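Local coordinates for HTPA Reductase (Selaginella moellendorffii, PDB 5U5N), which probably catalyses the NAD(P)H-dependent reduction of 4-hydroxy-tetrahydrodipicolinate to tetrahydrodipicolinate, a step of lysine biosynthesis through diaminopimelate, at residues D88-Y93 with E110-V115; P99-T104 with L252-K257; D114-S119 with S123-Q128. All coordinates share one frame; numbering follows the deposited sequence.

Interaction 1 of 3, residues D88-Y93 with E110-V115; sequences DNAEFY and EKLLDV. With NAD (nicotinamide-adenine-dinucleotide), chain C.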
# COMPACT_ATOMS: atom_id res chain seq x y z
N ASP A 88 21.90 -18.65 22.79
CA ASP A 88 23.25 -18.67 23.33
C ASP A 88 24.11 -17.53 22.74
O ASP A 88 24.73 -16.77 23.48
CB ASP A 88 23.87 -20.03 23.05
CG ASP A 88 25.03 -20.30 23.94
OD1 ASP A 88 24.80 -20.83 25.07
OD2 ASP A 88 26.16 -19.98 23.48
N ASN A 89 24.12 -17.39 21.42
CA ASN A 89 24.82 -16.26 20.78
C ASN A 89 24.33 -14.94 21.36
O ASN A 89 25.14 -14.09 21.68
CB ASN A 89 24.65 -16.27 19.25
CG ASN A 89 25.41 -17.39 18.57
OD1 ASN A 89 26.05 -18.20 19.23
ND2 ASN A 89 25.34 -17.44 17.26
N ALA A 90 23.02 -14.78 21.54
CA ALA A 90 22.46 -13.54 22.08
C ALA A 90 22.91 -13.27 23.51
O ALA A 90 23.27 -12.15 23.84
CB ALA A 90 20.94 -13.55 22.02
N GLU A 91 22.90 -14.30 24.35
CA GLU A 91 23.39 -14.13 25.71
C GLU A 91 24.86 -13.79 25.72
O GLU A 91 25.29 -12.97 26.51
CB GLU A 91 23.10 -15.33 26.55
CG GLU A 91 21.64 -15.44 26.87
CD GLU A 91 21.24 -16.86 27.23
OE1 GLU A 91 21.90 -17.48 28.11
OE2 GLU A 91 20.24 -17.37 26.66
N PHE A 92 25.61 -14.38 24.80
CA PHE A 92 27.01 -14.06 24.69
C PHE A 92 27.20 -12.59 24.29
O PHE A 92 27.96 -11.88 24.94
CB PHE A 92 27.70 -14.99 23.71
CG PHE A 92 29.15 -14.72 23.56
CD1 PHE A 92 30.02 -15.00 24.61
CD2 PHE A 92 29.65 -14.15 22.40
CE1 PHE A 92 31.36 -14.74 24.50
CE2 PHE A 92 31.02 -13.89 22.30
CZ PHE A 92 31.87 -14.19 23.35
N TYR A 93 26.49 -12.12 23.26
CA TYR A 93 26.62 -10.72 22.84
C TYR A 93 26.26 -9.76 23.96
O TYR A 93 26.99 -8.79 24.18
CB TYR A 93 25.79 -10.41 21.59
CG TYR A 93 26.09 -11.30 20.40
CD1 TYR A 93 27.39 -11.79 20.16
CD2 TYR A 93 25.08 -11.68 19.54
CE1 TYR A 93 27.66 -12.60 19.07
CE2 TYR A 93 25.33 -12.50 18.46
CZ TYR A 93 26.62 -12.95 18.22
OH TYR A 93 26.85 -13.76 17.13
N GLU A 110 11.02 -15.37 23.01
CA GLU A 110 10.74 -14.63 24.25
C GLU A 110 12.00 -14.42 25.10
O GLU A 110 12.24 -13.31 25.57
CB GLU A 110 9.64 -15.31 25.09
N LYS A 111 12.81 -15.47 25.28
CA LYS A 111 14.08 -15.35 26.01
C LYS A 111 15.06 -14.42 25.28
O LYS A 111 15.70 -13.59 25.92
CB LYS A 111 14.74 -16.71 26.24
N LEU A 112 15.16 -14.59 23.96
CA LEU A 112 15.94 -13.70 23.08
C LEU A 112 15.65 -12.21 23.32
O LEU A 112 16.55 -11.43 23.67
CB LEU A 112 15.66 -14.07 21.61
CG LEU A 112 16.18 -13.17 20.46
CD1 LEU A 112 17.68 -12.98 20.53
CD2 LEU A 112 15.82 -13.74 19.11
N LEU A 113 14.40 -11.81 23.14
CA LEU A 113 14.03 -10.41 23.33
C LEU A 113 14.21 -9.98 24.79
O LEU A 113 14.57 -8.85 25.04
CB LEU A 113 12.59 -10.17 22.87
CG LEU A 113 12.33 -10.41 21.37
CD1 LEU A 113 10.85 -10.55 21.06
CD2 LEU A 113 12.89 -9.28 20.55
N ASP A 114 14.00 -10.89 25.73
CA ASP A 114 14.16 -10.59 27.16
C ASP A 114 15.59 -10.21 27.48
O ASP A 114 15.84 -9.15 28.03
CB ASP A 114 13.71 -11.79 28.04
CG ASP A 114 13.55 -11.42 29.52
OD1 ASP A 114 13.72 -10.25 29.88
OD2 ASP A 114 13.25 -12.31 30.34
N VAL A 115 16.53 -11.08 27.12
CA VAL A 115 17.95 -10.85 27.40
C VAL A 115 18.47 -9.53 26.79
O VAL A 115 19.21 -8.78 27.44
CB VAL A 115 18.78 -12.07 26.92
CG1 VAL A 115 20.25 -11.76 26.82
CG2 VAL A 115 18.58 -13.24 27.86
PA NAD C . 23.37 -21.91 6.74
O1A NAD C . 23.06 -23.31 7.25
O2A NAD C . 23.78 -21.66 5.30
O5B NAD C . 24.50 -21.24 7.64
C5B NAD C . 24.35 -21.06 9.04
C4B NAD C . 25.77 -21.08 9.61
O4B NAD C . 25.78 -20.80 11.01
C3B NAD C . 26.47 -22.42 9.41
O3B NAD C . 27.50 -22.28 8.42
C2B NAD C . 26.97 -22.82 10.81
O2B NAD C . 28.27 -23.45 10.77
C1B NAD C . 26.90 -21.49 11.58
N9A NAD C . 26.75 -21.53 13.06
C8A NAD C . 26.03 -22.41 13.79
N7A NAD C . 26.13 -22.13 15.11
C5A NAD C . 26.92 -21.05 15.25
C6A NAD C . 27.45 -20.25 16.37
N6A NAD C . 27.13 -20.55 17.65
N1A NAD C . 28.26 -19.20 16.10
C2A NAD C . 28.61 -18.88 14.83
N3A NAD C . 28.16 -19.58 13.75
C4A NAD C . 27.33 -20.65 13.89
O3 NAD C . 22.10 -21.00 7.15
PN NAD C . 21.57 -19.74 6.26
O1N NAD C . 21.01 -20.35 4.99
O2N NAD C . 22.65 -18.68 6.18
O5D NAD C . 20.43 -19.19 7.26
C5D NAD C . 20.80 -18.76 8.57
C4D NAD C . 19.61 -18.35 9.42
O4D NAD C . 19.09 -17.11 8.94
C3D NAD C . 18.45 -19.36 9.41
O3D NAD C . 17.88 -19.52 10.72
C2D NAD C . 17.44 -18.73 8.47
O2D NAD C . 16.08 -19.05 8.78
C1D NAD C . 17.68 -17.25 8.70
N1N NAD C . 17.21 -16.34 7.63
C2N NAD C . 16.57 -15.23 8.04
C3N NAD C . 16.08 -14.28 7.14
C7N NAD C . 15.35 -13.05 7.65
O7N NAD C . 14.54 -12.52 6.91
N7N NAD C . 15.57 -12.54 8.87
C4N NAD C . 16.26 -14.53 5.78
C5N NAD C . 16.92 -15.68 5.36
C6N NAD C . 17.39 -16.58 6.31
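Ala90 and Glu91 of helix 86-95 touch Leu112 and Val115 of helix 109-119. The two segments run almost parallel, at 6°, with their axes 9.6 Å apart. They belong to neighbouring helices of the NAD-binding Rossmann domain. Asp88 and, further on, Phe92 both turn to Arg61, one by a salt bridge and the other by a cation-pi contact. Asn89 binds the cofactor: its OD1 lies 3.0 Å from N6A of the NAD adenine. Its ND2 is hydrogen-bonded to Asp79 OD2, which helps fix how the amide is turned. With an alanine here, the adenine amino group and Asp79 would probably each lose a polar partner. Ala90 points at the other helix, and its CB meets Leu112 CD1 at 3.6 Å. The leucine CG lies anti to the backbone N (chi1 171°), which carries the branch toward helix 86-95; chi2 near 56° then puts CD1 in front. Glu91 lies at the exposed edge. Glu91 CG is 3.9 Å from both Val115 CG1 and Val115 CG2, so it rests on the fork of the valine. The two side chains cross at about a right angle. Tyr93 sends its OH to Asp79 OD2, the carboxylate oxygen that also holds Asn89. No hydrogen bond joins the two segments. The helices therefore meet through methyl and methylene groups, while Asn89, on another side of its helix, turns OD1 to the adenine and ND2 to Asp79.

Interaction 2 of 3, residues P99-T104 with L252-K257; sequences PFVMGT and LFLSKK. With NAD (nicotinamide-adenine-dinucleotide), chain C.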
# COMPACT_ATOMS: atom_id res chain seq x y z
N PRO A 99 26.88 -4.71 20.57
CA PRO A 99 25.60 -4.47 19.87
C PRO A 99 25.41 -5.45 18.72
O PRO A 99 26.38 -5.79 18.07
CB PRO A 99 25.73 -3.03 19.35
CG PRO A 99 27.16 -2.69 19.43
CD PRO A 99 27.79 -3.57 20.48
N PHE A 100 24.18 -5.91 18.50
CA PHE A 100 23.96 -6.90 17.46
C PHE A 100 22.66 -6.76 16.66
O PHE A 100 21.65 -6.30 17.16
CB PHE A 100 24.08 -8.34 18.01
CG PHE A 100 23.01 -8.73 18.98
CD1 PHE A 100 23.11 -8.38 20.31
CD2 PHE A 100 21.91 -9.48 18.56
CE1 PHE A 100 22.12 -8.74 21.20
CE2 PHE A 100 20.91 -9.83 19.44
CZ PHE A 100 21.02 -9.47 20.76
N VAL A 101 22.74 -7.24 15.42
CA VAL A 101 21.62 -7.43 14.56
C VAL A 101 21.42 -8.93 14.38
O VAL A 101 22.25 -9.58 13.74
CB VAL A 101 21.88 -6.76 13.20
CG1 VAL A 101 20.71 -7.01 12.25
CG2 VAL A 101 22.12 -5.27 13.41
N MET A 102 20.31 -9.45 14.91
CA MET A 102 19.97 -10.87 14.88
C MET A 102 18.95 -11.14 13.79
O MET A 102 17.79 -10.78 13.93
CB MET A 102 19.41 -11.28 16.27
CG MET A 102 18.88 -12.70 16.43
SD MET A 102 20.23 -13.91 16.36
CE MET A 102 20.98 -13.67 17.97
N GLY A 103 19.41 -11.74 12.69
CA GLY A 103 18.55 -12.13 11.58
C GLY A 103 18.16 -13.62 11.61
O GLY A 103 17.33 -14.06 10.83
N THR A 104 18.77 -14.39 12.49
CA THR A 104 18.56 -15.82 12.56
C THR A 104 17.15 -16.07 13.11
O THR A 104 16.75 -15.47 14.08
CB THR A 104 19.59 -16.46 13.51
OG1 THR A 104 20.90 -16.05 13.16
CG2 THR A 104 19.51 -18.01 13.49
N LEU A 252 23.31 0.35 9.57
CA LEU A 252 23.42 1.80 9.45
C LEU A 252 22.53 2.52 10.45
O LEU A 252 22.95 3.46 11.09
CB LEU A 252 23.07 2.25 8.04
CG LEU A 252 24.04 1.90 6.93
CD1 LEU A 252 23.49 2.37 5.61
CD2 LEU A 252 25.42 2.49 7.18
N PHE A 253 21.29 2.06 10.59
CA PHE A 253 20.38 2.60 11.59
C PHE A 253 20.90 2.41 13.01
O PHE A 253 20.98 3.37 13.76
CB PHE A 253 18.99 1.99 11.40
CG PHE A 253 17.97 2.43 12.42
CD1 PHE A 253 17.24 3.61 12.26
CD2 PHE A 253 17.75 1.67 13.56
CE1 PHE A 253 16.30 3.99 13.19
CE2 PHE A 253 16.79 2.05 14.49
CZ PHE A 253 16.06 3.20 14.31
N LEU A 254 21.31 1.19 13.37
CA LEU A 254 21.77 0.92 14.75
C LEU A 254 23.04 1.73 15.08
O LEU A 254 23.20 2.27 16.16
CB LEU A 254 21.99 -0.59 14.99
CG LEU A 254 22.12 -1.04 16.44
CD1 LEU A 254 20.87 -0.69 17.24
CD2 LEU A 254 22.40 -2.55 16.54
N SER A 255 23.93 1.84 14.11
CA SER A 255 25.13 2.67 14.23
C SER A 255 24.78 4.06 14.76
O SER A 255 25.39 4.54 15.70
CB SER A 255 25.79 2.80 12.88
OG SER A 255 27.17 2.78 12.95
N LYS A 256 23.77 4.67 14.13
CA LYS A 256 23.37 6.02 14.49
C LYS A 256 22.79 6.08 15.89
O LYS A 256 23.21 6.91 16.69
CB LYS A 256 22.38 6.54 13.48
CG LYS A 256 22.19 8.03 13.52
CD LYS A 256 21.93 8.50 12.09
CE LYS A 256 21.37 9.92 12.03
NZ LYS A 256 20.08 9.96 12.80
N LYS A 257 21.86 5.18 16.20
CA LYS A 257 21.27 5.14 17.54
C LYS A 257 22.35 5.04 18.62
O LYS A 257 22.23 5.67 19.65
CB LYS A 257 20.32 3.94 17.71
CG LYS A 257 19.13 3.84 16.78
CD LYS A 257 18.26 5.10 16.76
CE LYS A 257 18.52 5.97 15.56
NZ LYS A 257 17.53 7.11 15.58
PA NAD C . 23.37 -21.91 6.74
O1A NAD C . 23.06 -23.31 7.25
O2A NAD C . 23.78 -21.66 5.30
O5B NAD C . 24.50 -21.24 7.64
C5B NAD C . 24.35 -21.06 9.04
C4B NAD C . 25.77 -21.08 9.61
O4B NAD C . 25.78 -20.80 11.01
C3B NAD C . 26.47 -22.42 9.41
O3B NAD C . 27.50 -22.28 8.42
C2B NAD C . 26.97 -22.82 10.81
O2B NAD C . 28.27 -23.45 10.77
C1B NAD C . 26.90 -21.49 11.58
N9A NAD C . 26.75 -21.53 13.06
C8A NAD C . 26.03 -22.41 13.79
N7A NAD C . 26.13 -22.13 15.11
C5A NAD C . 26.92 -21.05 15.25
C6A NAD C . 27.45 -20.25 16.37
N6A NAD C . 27.13 -20.55 17.65
N1A NAD C . 28.26 -19.20 16.10
C2A NAD C . 28.61 -18.88 14.83
N3A NAD C . 28.16 -19.58 13.75
C4A NAD C . 27.33 -20.65 13.89
O3 NAD C . 22.10 -21.00 7.15
PN NAD C . 21.57 -19.74 6.26
O1N NAD C . 21.01 -20.35 4.99
O2N NAD C . 22.65 -18.68 6.18
O5D NAD C . 20.43 -19.19 7.26
C5D NAD C . 20.80 -18.76 8.57
C4D NAD C . 19.61 -18.35 9.42
O4D NAD C . 19.09 -17.11 8.94
C3D NAD C . 18.45 -19.36 9.41
O3D NAD C . 17.88 -19.52 10.72
C2D NAD C . 17.44 -18.73 8.47
O2D NAD C . 16.08 -19.05 8.78
C1D NAD C . 17.68 -17.25 8.70
N1N NAD C . 17.21 -16.34 7.63
C2N NAD C . 16.57 -15.23 8.04
C3N NAD C . 16.08 -14.28 7.14
C7N NAD C . 15.35 -13.05 7.65
O7N NAD C . 14.54 -12.52 6.91
N7N NAD C . 15.57 -12.54 8.87
C4N NAD C . 16.26 -14.53 5.78
C5N NAD C . 16.92 -15.68 5.36
C6N NAD C . 17.39 -16.58 6.31
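Leu254 meets the strand through one methyl group. Leu254 CD2 lies 3.9 Å from Phe100 O. The same CD2 of Leu254 is 4.2 Å from Val101 CG2. It also touches the ring of Pro99, just before the strand. One branch of the leucine thus reaches three successive residues. With CG held anti to the backbone N (chi1 -165°), the side chain extends from helix 241-259 toward the sheet. Val101 comes the other way and passes alongside the leucine, with CG2 the branch that touches.

The next shell holds the strand in place. Strand 100-102 is the middle one of the parallel Rossmann sheet. Phe100 pairs through its backbone with Ile124 on one neighbouring strand, and Val101 pairs with Val77 and Asp79 on the other. The Phe100 side chain points away from Leu254 and packs against helix 86-95. Its ring has Met102 CB at the edge, in the ring plane. Helix 241-259 therefore lies on the opposite face of the sheet from helix 86-95.

Just past the strand, the loop reaches the cofactor. Gly103 O accepts a nearly straight hydrogen bond from N7N of the nicotinamide carboxamide, 3.0 Å long with an angle of 170° at the hydrogen. Thr104 CG2 comes within 3.6 Å of O3D on the nicotinamide ribose. Its OG1 is hydrogen-bonded to Asp79 and Thr81.

The chemistry is thus divided along one short segment. A single leucine methyl makes light van der Waals contact with the strand's beginning, one carbonyl oxygen included, and a backbone carbonyl past the strand's end receives the nicotinamide amide.

Interaction 3 of 3, residues D114-S119 with S123-Q128; sequences DVARKS and SIIAPQ. With NAD (nicotinamide-adenine-dinucleotide), chain C.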
# COMPACT_ATOMS: atom_id res chain seq x y z
N ASP A 114 14.00 -10.89 25.73
CA ASP A 114 14.16 -10.59 27.16
C ASP A 114 15.59 -10.21 27.48
O ASP A 114 15.84 -9.15 28.03
CB ASP A 114 13.71 -11.79 28.04
CG ASP A 114 13.55 -11.42 29.52
OD1 ASP A 114 13.72 -10.25 29.88
OD2 ASP A 114 13.25 -12.31 30.34
N VAL A 115 16.53 -11.08 27.12
CA VAL A 115 17.95 -10.85 27.40
C VAL A 115 18.47 -9.53 26.79
O VAL A 115 19.21 -8.78 27.44
CB VAL A 115 18.78 -12.07 26.92
CG1 VAL A 115 20.25 -11.76 26.82
CG2 VAL A 115 18.58 -13.24 27.86
N ALA A 116 18.06 -9.24 25.55
CA ALA A 116 18.45 -7.99 24.88
C ALA A 116 17.91 -6.73 25.59
O ALA A 116 18.65 -5.78 25.81
CB ALA A 116 18.02 -8.02 23.42
N ARG A 117 16.63 -6.76 25.94
CA ARG A 117 15.97 -5.65 26.64
C ARG A 117 16.52 -5.48 28.06
O ARG A 117 16.83 -4.36 28.47
CB ARG A 117 14.45 -5.85 26.69
CG ARG A 117 13.68 -4.60 27.15
CD ARG A 117 12.16 -4.78 27.21
NE ARG A 117 11.68 -5.57 26.07
CZ ARG A 117 11.28 -6.85 26.10
NH1 ARG A 117 11.21 -7.57 27.23
NH2 ARG A 117 10.90 -7.41 24.96
N LYS A 118 16.65 -6.59 28.78
CA LYS A 118 17.12 -6.60 30.18
C LYS A 118 18.56 -6.05 30.30
O LYS A 118 18.83 -5.24 31.19
CB LYS A 118 17.02 -8.02 30.75
CG LYS A 118 16.84 -8.13 32.25
CD LYS A 118 16.81 -9.55 32.73
CE LYS A 118 15.48 -10.18 32.39
NZ LYS A 118 14.89 -10.78 33.59
N SER A 119 19.46 -6.47 29.41
CA SER A 119 20.85 -6.01 29.45
C SER A 119 21.04 -4.58 28.97
O SER A 119 22.06 -3.96 29.28
CB SER A 119 21.75 -6.94 28.62
OG SER A 119 21.45 -6.82 27.25
N SER A 123 20.36 -3.31 20.02
CA SER A 123 20.07 -4.42 19.13
C SER A 123 18.92 -4.20 18.16
O SER A 123 18.05 -3.38 18.38
CB SER A 123 19.79 -5.72 19.95
OG SER A 123 19.04 -5.44 21.10
N ILE A 124 18.95 -4.96 17.09
CA ILE A 124 17.83 -5.12 16.19
C ILE A 124 17.59 -6.61 16.12
O ILE A 124 18.45 -7.37 15.69
CB ILE A 124 18.13 -4.54 14.79
CG1 ILE A 124 18.20 -3.01 14.86
CG2 ILE A 124 17.04 -4.95 13.81
CD1 ILE A 124 19.02 -2.42 13.74
N ILE A 125 16.41 -7.02 16.55
CA ILE A 125 16.00 -8.40 16.46
C ILE A 125 14.83 -8.40 15.51
O ILE A 125 13.74 -7.89 15.82
CB ILE A 125 15.63 -8.97 17.85
CG1 ILE A 125 16.91 -9.05 18.70
CG2 ILE A 125 14.98 -10.35 17.72
CD1 ILE A 125 16.70 -9.25 20.17
N ALA A 126 15.05 -8.95 14.32
CA ALA A 126 14.01 -8.98 13.33
C ALA A 126 14.09 -10.26 12.52
O ALA A 126 15.09 -10.48 11.78
CB ALA A 126 14.14 -7.76 12.42
N PRO A 127 13.08 -11.13 12.66
CA PRO A 127 13.06 -12.36 11.89
C PRO A 127 12.65 -12.22 10.41
O PRO A 127 12.72 -13.21 9.67
CB PRO A 127 12.06 -13.22 12.67
CG PRO A 127 11.10 -12.23 13.24
CD PRO A 127 11.88 -10.99 13.51
N GLN A 128 12.22 -11.03 9.99
CA GLN A 128 12.08 -10.69 8.54
C GLN A 128 12.84 -9.39 8.27
O GLN A 128 12.45 -8.33 8.74
CB GLN A 128 10.59 -10.60 8.18
CG GLN A 128 10.21 -9.91 6.87
CD GLN A 128 10.63 -10.64 5.64
OE1 GLN A 128 11.73 -10.44 5.12
NE2 GLN A 128 9.74 -11.44 5.12
PA NAD C . 23.37 -21.91 6.74
O1A NAD C . 23.06 -23.31 7.25
O2A NAD C . 23.78 -21.66 5.30
O5B NAD C . 24.50 -21.24 7.64
C5B NAD C . 24.35 -21.06 9.04
C4B NAD C . 25.77 -21.08 9.61
O4B NAD C . 25.78 -20.80 11.01
C3B NAD C . 26.47 -22.42 9.41
O3B NAD C . 27.50 -22.28 8.42
C2B NAD C . 26.97 -22.82 10.81
O2B NAD C . 28.27 -23.45 10.77
C1B NAD C . 26.90 -21.49 11.58
N9A NAD C . 26.75 -21.53 13.06
C8A NAD C . 26.03 -22.41 13.79
N7A NAD C . 26.13 -22.13 15.11
C5A NAD C . 26.92 -21.05 15.25
C6A NAD C . 27.45 -20.25 16.37
N6A NAD C . 27.13 -20.55 17.65
N1A NAD C . 28.26 -19.20 16.10
C2A NAD C . 28.61 -18.88 14.83
N3A NAD C . 28.16 -19.58 13.75
C4A NAD C . 27.33 -20.65 13.89
O3 NAD C . 22.10 -21.00 7.15
PN NAD C . 21.57 -19.74 6.26
O1N NAD C . 21.01 -20.35 4.99
O2N NAD C . 22.65 -18.68 6.18
O5D NAD C . 20.43 -19.19 7.26
C5D NAD C . 20.80 -18.76 8.57
C4D NAD C . 19.61 -18.35 9.42
O4D NAD C . 19.09 -17.11 8.94
C3D NAD C . 18.45 -19.36 9.41
O3D NAD C . 17.88 -19.52 10.72
C2D NAD C . 17.44 -18.73 8.47
O2D NAD C . 16.08 -19.05 8.78
C1D NAD C . 17.68 -17.25 8.70
N1N NAD C . 17.21 -16.34 7.63
C2N NAD C . 16.57 -15.23 8.04
C3N NAD C . 16.08 -14.28 7.14
C7N NAD C . 15.35 -13.05 7.65
O7N NAD C . 14.54 -12.52 6.91
N7N NAD C . 15.57 -12.54 8.87
C4N NAD C . 16.26 -14.53 5.78
C5N NAD C . 16.92 -15.68 5.36
C6N NAD C . 17.39 -16.58 6.31
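Ala116 carries the close packing, for its CB touches both Ser123 and Ile125. The methyl lies 3.6 Å from Ser123 OG and 3.7 Å from Ile125 CD1. Ser123 OG is tucked back between its own N and C (chi1 39°). From there it faces the alanine and is hydrogen-bonded to Thr121 O. Its hydrogen bond thus goes to the loop before the strand, and the touch on Ala116 is plain van der Waals contact. Ile125 reaches in with CD1 at the end of an extended CG1 branch (chi2 165°). This is the closing half of a beta-alpha-beta unit: strand 100-102, helix 109-119, then strand 123-125 beside the first strand in the parallel sheet. The small Ala116 side chain probably allows the close approach, with the Ala116 and Ser123 CA atoms 7.0 Å apart. The solvent side is looser. Lys118 is exposed, and Lys118 NZ makes a long, weak ion pair with Asp114 OD1 at 3.9 Å. Arg117 is exposed too, though its side chain touches Leu266. Beyond the strand, the chain leaves the helix and reaches the cofactor, where Pro127 O lies 3.0 Å from N7N of NAD.

Overall arrangement
The three contacts surround one part of the Rossmann sheet. Interactions 1 and 3 share Asp114 and Val115 on helix 109-119, and their centres are 7 Å apart. Interaction 2 is centred 14 Å from interaction 1 and 10 Å from interaction 3. Strands 100-102 and 123-125 are neighbours, with Met102 N 2.9 Å from Ile124 O. On the face of helices 86-95 and 109-119, Tyr93 CB packs 3.6 Å from Phe100 CD1, and Leu112 CD2 lies 3.8 Å from Ile125 CG2. On the opposite face, Ile124 CD1 lies 3.7 Å from Leu254 CB. All three reach NAD: segment 88-93 meets the adenine, while segments 99-104 and 123-128 converge on the nicotinamide carboxamide.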